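Local structure of beta-glucuronidase (uncultured Clostridium sp., 6U7J) at residues Ala18-Glu23 / Arg87-Gln92; Glu319-Arg324 / Arg575-Lys580. The protein hydrolyses beta-glucuronides, releasing glucuronic acid, and is a gut microbial enzyme of a kind that reactivates estrogens from their glucuronide conjugates. One frame throughout, in Å; residues are numbered along the deposited sequence.

Contact 1: residues Ala18-Glu23 / Arg87-Gln92. Unlike the reference sequence in segment 18-23: Ile21 (reference Met).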
# COMPACT_ATOMS: atom_id res chain seq x y z
N ALA B 18 12.41 28.59 -44.20
CA ALA B 18 12.31 27.76 -45.40
C ALA B 18 11.48 26.51 -45.22
O ALA B 18 10.79 26.10 -46.15
CB ALA B 18 13.71 27.35 -45.88
N ARG B 19 11.56 25.86 -44.06
CA ARG B 19 10.86 24.60 -43.81
C ARG B 19 9.85 24.81 -42.69
O ARG B 19 10.04 25.65 -41.80
CB ARG B 19 11.84 23.48 -43.42
CG ARG B 19 12.97 23.21 -44.41
CD ARG B 19 13.91 22.14 -43.87
NE ARG B 19 14.91 21.71 -44.85
CZ ARG B 19 15.40 20.48 -44.91
NH1 ARG B 19 14.98 19.54 -44.06
NH2 ARG B 19 16.32 20.16 -45.82
N GLN B 20 8.78 24.03 -42.73
CA GLN B 20 7.76 24.12 -41.70
C GLN B 20 7.22 22.73 -41.36
O GLN B 20 7.30 21.81 -42.18
CB GLN B 20 6.60 25.05 -42.11
CG GLN B 20 5.80 25.53 -40.92
CD GLN B 20 4.70 26.50 -41.29
OE1 GLN B 20 4.16 26.49 -42.41
NE2 GLN B 20 4.35 27.37 -40.33
N ILE B 21 6.71 22.61 -40.14
CA ILE B 21 6.24 21.35 -39.58
C ILE B 21 4.77 21.51 -39.19
O ILE B 21 4.39 22.53 -38.60
CB ILE B 21 7.05 20.92 -38.34
CG1 ILE B 21 8.54 20.71 -38.69
CG2 ILE B 21 6.41 19.70 -37.66
CD1 ILE B 21 9.43 20.65 -37.43
N LYS B 22 3.96 20.50 -39.49
CA LYS B 22 2.60 20.44 -39.01
C LYS B 22 2.43 19.13 -38.24
O LYS B 22 2.64 18.04 -38.78
CB LYS B 22 1.59 20.51 -40.15
CG LYS B 22 0.22 20.20 -39.69
CD LYS B 22 -0.71 21.33 -40.00
CE LYS B 22 -0.95 21.41 -41.50
NZ LYS B 22 -2.37 21.73 -41.75
N GLU B 23 2.05 19.24 -36.97
CA GLU B 23 1.83 18.11 -36.10
C GLU B 23 0.45 17.50 -36.34
O GLU B 23 -0.56 18.20 -36.34
CB GLU B 23 1.93 18.53 -34.62
CG GLU B 23 3.17 19.34 -34.30
CD GLU B 23 4.37 18.45 -34.05
OE1 GLU B 23 4.19 17.38 -33.46
OE2 GLU B 23 5.50 18.82 -34.44
N ARG B 87 -3.02 26.14 -48.86
CA ARG B 87 -2.69 26.77 -50.13
C ARG B 87 -1.25 27.25 -50.13
O ARG B 87 -0.52 27.07 -51.11
CB ARG B 87 -3.62 27.95 -50.41
CG ARG B 87 -4.90 27.58 -51.11
CD ARG B 87 -5.67 28.81 -51.57
NE ARG B 87 -5.91 29.73 -50.47
CZ ARG B 87 -7.11 29.93 -49.93
NH1 ARG B 87 -8.17 29.28 -50.39
NH2 ARG B 87 -7.23 30.79 -48.92
N LEU B 88 -0.81 27.84 -49.02
CA LEU B 88 0.52 28.45 -48.95
C LEU B 88 1.67 27.45 -49.06
O LEU B 88 2.82 27.88 -49.16
CB LEU B 88 0.62 29.25 -47.66
CG LEU B 88 -0.46 30.34 -47.65
CD1 LEU B 88 -0.54 31.06 -46.34
CD2 LEU B 88 -0.21 31.32 -48.79
N TRP B 89 1.40 26.15 -49.06
CA TRP B 89 2.42 25.13 -49.30
C TRP B 89 2.42 24.65 -50.75
O TRP B 89 3.10 23.67 -51.06
CB TRP B 89 2.20 23.93 -48.37
CG TRP B 89 2.58 24.16 -46.92
CD1 TRP B 89 2.73 25.35 -46.29
CD2 TRP B 89 2.83 23.15 -45.92
NE1 TRP B 89 3.06 25.16 -44.97
CE2 TRP B 89 3.13 23.82 -44.72
CE3 TRP B 89 2.82 21.75 -45.93
CZ2 TRP B 89 3.42 23.14 -43.53
CZ3 TRP B 89 3.11 21.08 -44.75
CH2 TRP B 89 3.41 21.77 -43.57
N LYS B 90 1.66 25.32 -51.62
CA LYS B 90 1.40 24.97 -53.02
C LYS B 90 2.53 24.26 -53.75
O LYS B 90 2.33 23.16 -54.28
CB LYS B 90 1.03 26.24 -53.79
CG LYS B 90 0.53 26.00 -55.20
CD LYS B 90 -0.04 27.27 -55.80
CE LYS B 90 1.06 28.17 -56.33
NZ LYS B 90 0.83 29.60 -56.01
N ASP B 91 3.72 24.87 -53.80
CA ASP B 91 4.82 24.35 -54.59
C ASP B 91 5.94 23.76 -53.74
O ASP B 91 7.09 23.69 -54.19
CB ASP B 91 5.38 25.45 -55.49
CG ASP B 91 4.43 25.82 -56.60
OD1 ASP B 91 4.04 24.91 -57.37
OD2 ASP B 91 4.05 27.00 -56.70
N GLN B 92 5.64 23.32 -52.51
CA GLN B 92 6.70 22.80 -51.66
C GLN B 92 6.77 21.28 -51.77
O GLN B 92 5.84 20.61 -52.21
CB GLN B 92 6.49 23.24 -50.22
CG GLN B 92 6.30 24.74 -50.04
CD GLN B 92 7.37 25.56 -50.75
OE1 GLN B 92 7.07 26.33 -51.67
NE2 GLN B 92 8.61 25.39 -50.34
O HOH W 1 8.97 24.58 -47.64
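Gln20 and Trp89 make the one direct hydrogen bond between the two segments. The indole NE1 of Trp89 donates to Gln20 OE1 at 3.1 Å, with an N-H...O angle of 148°. The oxygen meets the edge of the ring, close to the ring plane, and the donor lies in the carbonyl plane of the amide. Gln20 reaches this place with CG anti to its backbone N (chi1 -160°) and an extended chain beyond. The same OE1 also accepts from NE2 of Gln20 of the second subunit, so two donors share it. A second polar link runs through water. One water donates to Ala18 O at 2.8 Å and accepts from Gln92 NE2 at 2.8 Å.

Carbon-carbon packing adds to this. Gln20 CB lies 4.0 Å from Trp89 CZ2, and Lys22 CB lies 4.1 Å from Trp89 CH2. The amine of Lys22 leaves the ring and bonds to Ala84 O. Trp89 also packs on Leu190 and Cys192 of strand 188-193, an antiparallel neighbour of strand 20-32. Trp89 to Gln92 form a type I beta turn. The contact thus joins the start of strand 20-32 to the loop between strands 76-85 and 93-98 in the sugar-binding beta domain of glycoside hydrolase family 2, at a subunit interface.

Contact 2: residues Glu319-Arg324 / Arg575-Lys580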
# COMPACT_ATOMS: atom_id res chain seq x y z
N GLU B 319 6.86 14.29 -22.86
CA GLU B 319 8.04 15.11 -22.62
C GLU B 319 8.07 15.66 -21.21
O GLU B 319 9.15 15.91 -20.67
CB GLU B 319 8.11 16.22 -23.66
CG GLU B 319 8.46 15.63 -25.01
CD GLU B 319 8.91 16.66 -25.97
OE1 GLU B 319 10.13 16.94 -26.03
OE2 GLU B 319 8.02 17.21 -26.66
N ALA B 320 6.90 15.84 -20.60
CA ALA B 320 6.89 16.22 -19.19
C ALA B 320 7.50 15.11 -18.36
O ALA B 320 8.30 15.37 -17.45
CB ALA B 320 5.47 16.53 -18.73
N LEU B 321 7.18 13.86 -18.70
CA LEU B 321 7.80 12.71 -18.03
C LEU B 321 9.31 12.69 -18.25
O LEU B 321 10.08 12.40 -17.32
CB LEU B 321 7.17 11.42 -18.55
CG LEU B 321 7.60 10.08 -17.97
CD1 LEU B 321 6.95 9.85 -16.61
CD2 LEU B 321 7.23 8.97 -18.95
N ASN B 322 9.76 12.97 -19.48
CA ASN B 322 11.19 12.96 -19.76
C ASN B 322 11.93 14.00 -18.93
O ASN B 322 13.03 13.74 -18.44
CB ASN B 322 11.45 13.21 -21.25
CG ASN B 322 10.96 12.07 -22.13
OD1 ASN B 322 10.69 10.97 -21.64
ND2 ASN B 322 10.81 12.34 -23.42
N VAL B 323 11.35 15.19 -18.78
CA VAL B 323 12.04 16.22 -18.02
C VAL B 323 12.12 15.81 -16.56
O VAL B 323 13.16 15.96 -15.91
CB VAL B 323 11.35 17.59 -18.18
CG1 VAL B 323 12.01 18.60 -17.25
CG2 VAL B 323 11.40 18.07 -19.64
N ARG B 324 11.02 15.27 -16.02
CA ARG B 324 11.04 14.77 -14.66
C ARG B 324 12.09 13.68 -14.50
O ARG B 324 12.82 13.65 -13.49
CB ARG B 324 9.64 14.27 -14.27
CG ARG B 324 9.56 13.41 -13.02
CD ARG B 324 9.72 14.26 -11.76
NE ARG B 324 9.57 13.45 -10.55
CZ ARG B 324 9.72 13.91 -9.31
NH1 ARG B 324 10.03 15.18 -9.10
NH2 ARG B 324 9.56 13.09 -8.28
N ARG B 575 6.58 3.73 -10.71
CA ARG B 575 6.16 4.08 -12.06
C ARG B 575 5.78 5.55 -12.13
O ARG B 575 5.90 6.18 -13.18
CB ARG B 575 4.99 3.20 -12.53
CG ARG B 575 4.77 3.20 -14.06
CD ARG B 575 3.88 2.03 -14.47
NE ARG B 575 3.89 1.73 -15.90
CZ ARG B 575 2.83 1.34 -16.59
NH1 ARG B 575 1.65 1.24 -15.99
NH2 ARG B 575 2.95 1.06 -17.88
N GLU B 576 5.36 6.11 -11.00
CA GLU B 576 4.97 7.51 -10.92
C GLU B 576 6.13 8.42 -10.50
O GLU B 576 5.90 9.56 -10.09
CB GLU B 576 3.77 7.65 -9.97
CG GLU B 576 2.52 6.85 -10.46
CD GLU B 576 2.60 5.35 -10.17
OE1 GLU B 576 3.31 4.96 -9.20
OE2 GLU B 576 1.96 4.57 -10.89
N ARG B 577 7.36 7.92 -10.58
CA ARG B 577 8.58 8.73 -10.46
C ARG B 577 8.77 9.27 -9.04
O ARG B 577 9.14 10.42 -8.84
CB ARG B 577 8.60 9.89 -11.48
CG ARG B 577 8.54 9.53 -12.99
CD ARG B 577 8.85 8.09 -13.35
NE ARG B 577 9.28 7.94 -14.75
CZ ARG B 577 8.89 6.96 -15.57
NH1 ARG B 577 8.03 6.01 -15.16
NH2 ARG B 577 9.36 6.91 -16.81
N GLN B 578 8.53 8.41 -8.04
CA GLN B 578 8.88 8.73 -6.67
C GLN B 578 9.85 7.68 -6.13
O GLN B 578 9.69 6.49 -6.44
CB GLN B 578 7.63 8.82 -5.77
CG GLN B 578 6.55 9.82 -6.24
CD GLN B 578 7.06 11.26 -6.32
OE1 GLN B 578 8.12 11.60 -5.78
NE2 GLN B 578 6.29 12.11 -7.01
N PRO B 579 10.83 8.08 -5.32
CA PRO B 579 11.88 7.14 -4.89
C PRO B 579 11.44 6.17 -3.80
O PRO B 579 10.71 6.53 -2.89
CB PRO B 579 12.96 8.08 -4.34
CG PRO B 579 12.14 9.19 -3.72
CD PRO B 579 11.01 9.41 -4.73
N LYS B 580 11.94 4.93 -3.89
CA LYS B 580 11.93 4.02 -2.75
C LYS B 580 13.18 4.29 -1.91
O LYS B 580 14.03 5.11 -2.28
CB LYS B 580 11.87 2.57 -3.24
CG LYS B 580 10.92 2.38 -4.47
CD LYS B 580 10.82 0.92 -4.94
CE LYS B 580 10.02 0.82 -6.24
NZ LYS B 580 10.04 -0.54 -6.86
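Arg324 and Leu321, on one helix, both touch Arg577 in the loop before helix 581-592. Arg577 CB lies 3.8 Å from Arg324 NE and also near Arg324 CG. Arg577 CG sits 4.0 Å from both Arg324 CG and Leu321 CD1. The chain then bends at chi2 (-17°), close to eclipsed, and brings the guanidinium against Leu321. Arg577 CD touches Leu321 CD1 more loosely. Arg577 NE is 3.5 Å from Leu321 CD1, which lies over one face of the guanidinium, offset to its rim. Arg577 NE also forms a salt bridge with Asp325. At the tip, Arg577 NH2 meets Leu321 CD2 at 3.7 Å, while Arg577 NH1 donates to Arg575 O at 2.9 Å.

The backbone of Arg577 is gripped as well. Arg324 NH2 donates to Arg577 O at 2.8 Å in a nearly straight bond of 172°, with the oxygen in the guanidinium plane. Arg324 NH2 bonds in addition to Leu518 O of the third subunit, and Gln578 OE1 accepts from Leu518 N of that subunit. The two arginines run past each other in opposite directions, with Arg324 NE 6.9 Å from Arg577 NE. Asp325 probably offsets part of this like charge, and carbonyl oxygens take up N-H groups of both arginines.

Contact 1 comes first along the chain and closes before contact 2 opens. Their centres are 36 Å apart, and their nearest atoms are about 8 Å apart without touching. They share no sheet. Contact 1 belongs to the antiparallel sheet of the N-terminal sugar-binding domain, through strand 20-32 and the loop between strands 76-85 and 93-98. Contact 2 belongs to the TIM barrel domain, where helix 319-332 meets the loop leading to helix 581-592 near the C-terminus. Both contacts touch the second subunit, and contact 2 also reaches the third. Two separate domains of one chain therefore contribute to the packing of the four-chain assembly.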